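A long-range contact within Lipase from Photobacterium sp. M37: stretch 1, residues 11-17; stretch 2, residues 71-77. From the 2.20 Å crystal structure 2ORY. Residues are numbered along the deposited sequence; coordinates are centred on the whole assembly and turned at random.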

# COMPACT_ATOMS: atom_id res chain seq x y z
N ALA A 11 -0.49 -2.42 -11.49
CA ALA A 11 -1.74 -2.98 -11.98
C ALA A 11 -2.43 -3.82 -10.91
O ALA A 11 -3.65 -3.78 -10.76
CB ALA A 11 -1.48 -3.83 -13.23
N PHE A 12 -1.66 -4.61 -10.17
CA PHE A 12 -2.23 -5.44 -9.13
C PHE A 12 -2.65 -4.59 -7.94
O PHE A 12 -3.66 -4.86 -7.30
CB PHE A 12 -1.22 -6.49 -8.65
CG PHE A 12 -1.04 -7.63 -9.60
CD1 PHE A 12 0.21 -7.88 -10.18
CD2 PHE A 12 -2.11 -8.48 -9.89
CE1 PHE A 12 0.39 -8.97 -11.03
CE2 PHE A 12 -1.94 -9.56 -10.74
CZ PHE A 12 -0.69 -9.81 -11.31
N SER A 13 -1.87 -3.55 -7.66
CA SER A 13 -2.19 -2.67 -6.55
C SER A 13 -3.50 -1.96 -6.83
O SER A 13 -4.32 -1.78 -5.92
CB SER A 13 -1.08 -1.64 -6.34
OG SER A 13 0.05 -2.23 -5.72
N TYR A 14 -3.71 -1.56 -8.08
CA TYR A 14 -4.94 -0.84 -8.44
C TYR A 14 -6.16 -1.73 -8.61
O TYR A 14 -7.29 -1.30 -8.34
CB TYR A 14 -4.73 0.03 -9.68
CG TYR A 14 -4.18 1.40 -9.31
CD1 TYR A 14 -2.98 1.52 -8.60
CD2 TYR A 14 -4.87 2.58 -9.63
CE1 TYR A 14 -2.48 2.76 -8.20
CE2 TYR A 14 -4.38 3.84 -9.24
CZ TYR A 14 -3.18 3.92 -8.52
OH TYR A 14 -2.67 5.14 -8.12
N MET A 15 -5.95 -2.97 -9.02
CA MET A 15 -7.04 -3.92 -9.18
C MET A 15 -7.62 -4.20 -7.78
O MET A 15 -8.77 -4.61 -7.65
CB MET A 15 -6.54 -5.22 -9.81
CG MET A 15 -7.64 -6.20 -10.19
SD MET A 15 -6.99 -7.69 -11.01
CE MET A 15 -6.48 -8.64 -9.62
N SER A 16 -6.80 -3.98 -6.76
CA SER A 16 -7.19 -4.18 -5.37
C SER A 16 -8.35 -3.27 -4.97
O SER A 16 -9.13 -3.60 -4.08
CB SER A 16 -6.02 -3.86 -4.44
OG SER A 16 -4.88 -4.59 -4.81
N TYR A 17 -8.43 -2.13 -5.64
CA TYR A 17 -9.45 -1.14 -5.34
C TYR A 17 -10.87 -1.39 -5.87
O TYR A 17 -11.78 -0.61 -5.59
CB TYR A 17 -8.95 0.24 -5.80
CG TYR A 17 -7.88 0.81 -4.88
CD1 TYR A 17 -6.65 1.22 -5.37
CD2 TYR A 17 -8.11 0.92 -3.50
CE1 TYR A 17 -5.66 1.72 -4.52
CE2 TYR A 17 -7.13 1.42 -2.64
CZ TYR A 17 -5.91 1.82 -3.16
OH TYR A 17 -4.95 2.33 -2.32
N ALA A 71 -9.95 -2.83 4.82
CA ALA A 71 -8.72 -3.44 4.30
C ALA A 71 -9.06 -4.65 3.47
O ALA A 71 -10.13 -5.25 3.64
CB ALA A 71 -7.82 -3.82 5.43
N MET A 72 -8.14 -5.02 2.57
CA MET A 72 -8.33 -6.18 1.71
C MET A 72 -6.99 -6.73 1.25
O MET A 72 -6.06 -5.98 0.97
CB MET A 72 -9.16 -5.81 0.47
CG MET A 72 -9.58 -7.02 -0.38
SD MET A 72 -8.31 -7.64 -1.57
CE MET A 72 -8.80 -6.80 -3.03
N MET A 73 -6.90 -8.06 1.18
CA MET A 73 -5.68 -8.70 0.72
C MET A 73 -6.02 -9.95 -0.07
O MET A 73 -6.99 -10.65 0.26
CB MET A 73 -4.76 -9.05 1.91
CG MET A 73 -3.47 -9.80 1.53
SD MET A 73 -2.35 -9.86 2.91
CE MET A 73 -3.29 -10.91 4.06
N TYR A 74 -5.27 -10.19 -1.13
CA TYR A 74 -5.44 -11.39 -1.95
C TYR A 74 -4.06 -11.79 -2.49
O TYR A 74 -3.08 -11.03 -2.39
CB TYR A 74 -6.44 -11.16 -3.11
CG TYR A 74 -6.02 -10.16 -4.17
CD1 TYR A 74 -5.56 -10.59 -5.41
CD2 TYR A 74 -6.04 -8.79 -3.92
CE1 TYR A 74 -5.13 -9.67 -6.37
CE2 TYR A 74 -5.60 -7.87 -4.88
CZ TYR A 74 -5.14 -8.32 -6.10
OH TYR A 74 -4.65 -7.43 -7.02
N VAL A 75 -3.99 -13.01 -3.02
CA VAL A 75 -2.76 -13.54 -3.59
C VAL A 75 -3.02 -14.06 -5.01
O VAL A 75 -3.93 -14.85 -5.23
CB VAL A 75 -2.21 -14.71 -2.73
CG1 VAL A 75 -0.86 -15.15 -3.27
CG2 VAL A 75 -2.09 -14.28 -1.27
N ILE A 76 -2.22 -13.60 -5.98
CA ILE A 76 -2.35 -14.04 -7.38
C ILE A 76 -1.16 -14.94 -7.66
O ILE A 76 -0.03 -14.63 -7.27
CB ILE A 76 -2.25 -12.87 -8.41
CG1 ILE A 76 -3.10 -11.68 -7.97
CG2 ILE A 76 -2.67 -13.34 -9.78
CD1 ILE A 76 -2.36 -10.77 -7.00
N GLN A 77 -1.40 -16.05 -8.34
CA GLN A 77 -0.33 -16.97 -8.69
C GLN A 77 -0.23 -17.05 -10.21
O GLN A 77 -1.24 -17.21 -10.90
CB GLN A 77 -0.62 -18.37 -8.13
CG GLN A 77 0.41 -19.42 -8.55
CD GLN A 77 0.09 -20.81 -8.02
OE1 GLN A 77 0.91 -21.73 -8.14
NE2 GLN A 77 -1.09 -20.98 -7.45

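The helix of stretch 1 packs across the strand of stretch 2 at an angle of 135° between their directions, with the axes 10.4 Å apart at closest approach. Side chains from the strand bridge that spacing, reaching both side chains and backbone carbonyls of stretch 1; together the two stretches bury 273 Å², both sides summed. From the strand, alternation sends Met72, Tyr74 and Ile76 toward the helix, while Met73 points away.

Ala11 takes no part in the contact, but its carbonyl O accepts the helical hydrogen bond from Met15 N at 3.0 Å. Phe12 follows, and it contributes twice. Its CA-to-CB bond points sideways, yet with chi1 in the m well the ring reaches the strand, where Phe12 CE2 lies 3.7 Å from Ile76 CG1, an apolar contact between a broad ring and a branched aliphatic chain. Its backbone contributes as well: Tyr74 OH donates a hydrogen bond to Phe12 O at 2.8 Å, the one hydrogen bond that joins the stretches. A tyrosine suits this place because its long ring spans the gap and its hydroxyl finds a polar partner in a buried setting.

Ser13 and Tyr14 point away, leaving the next contact to Met15. Extended through chi1 and chi2, both t, its flexible chain sets Met15 CE 3.7 Å from Tyr74 CE1, adding apolar packing beside the hydroxyl.

Ser16 is small enough to sit close to the strand. Its OG donates to Phe12 O at 2.8 Å, so this carbonyl receives two hydroxyl groups as well as a weak bond from Ser16 N at 3.3 Å. The same Ser16 OG lies 3.4 Å from Tyr74 CE2, at the edge of the ring. Met72, long and unbranched, reaches the backbone here, bringing its CE to 3.4 Å from Ser16 O. Tyr17 then turns away, its hydroxyl hydrogen-bonded elsewhere in the structure.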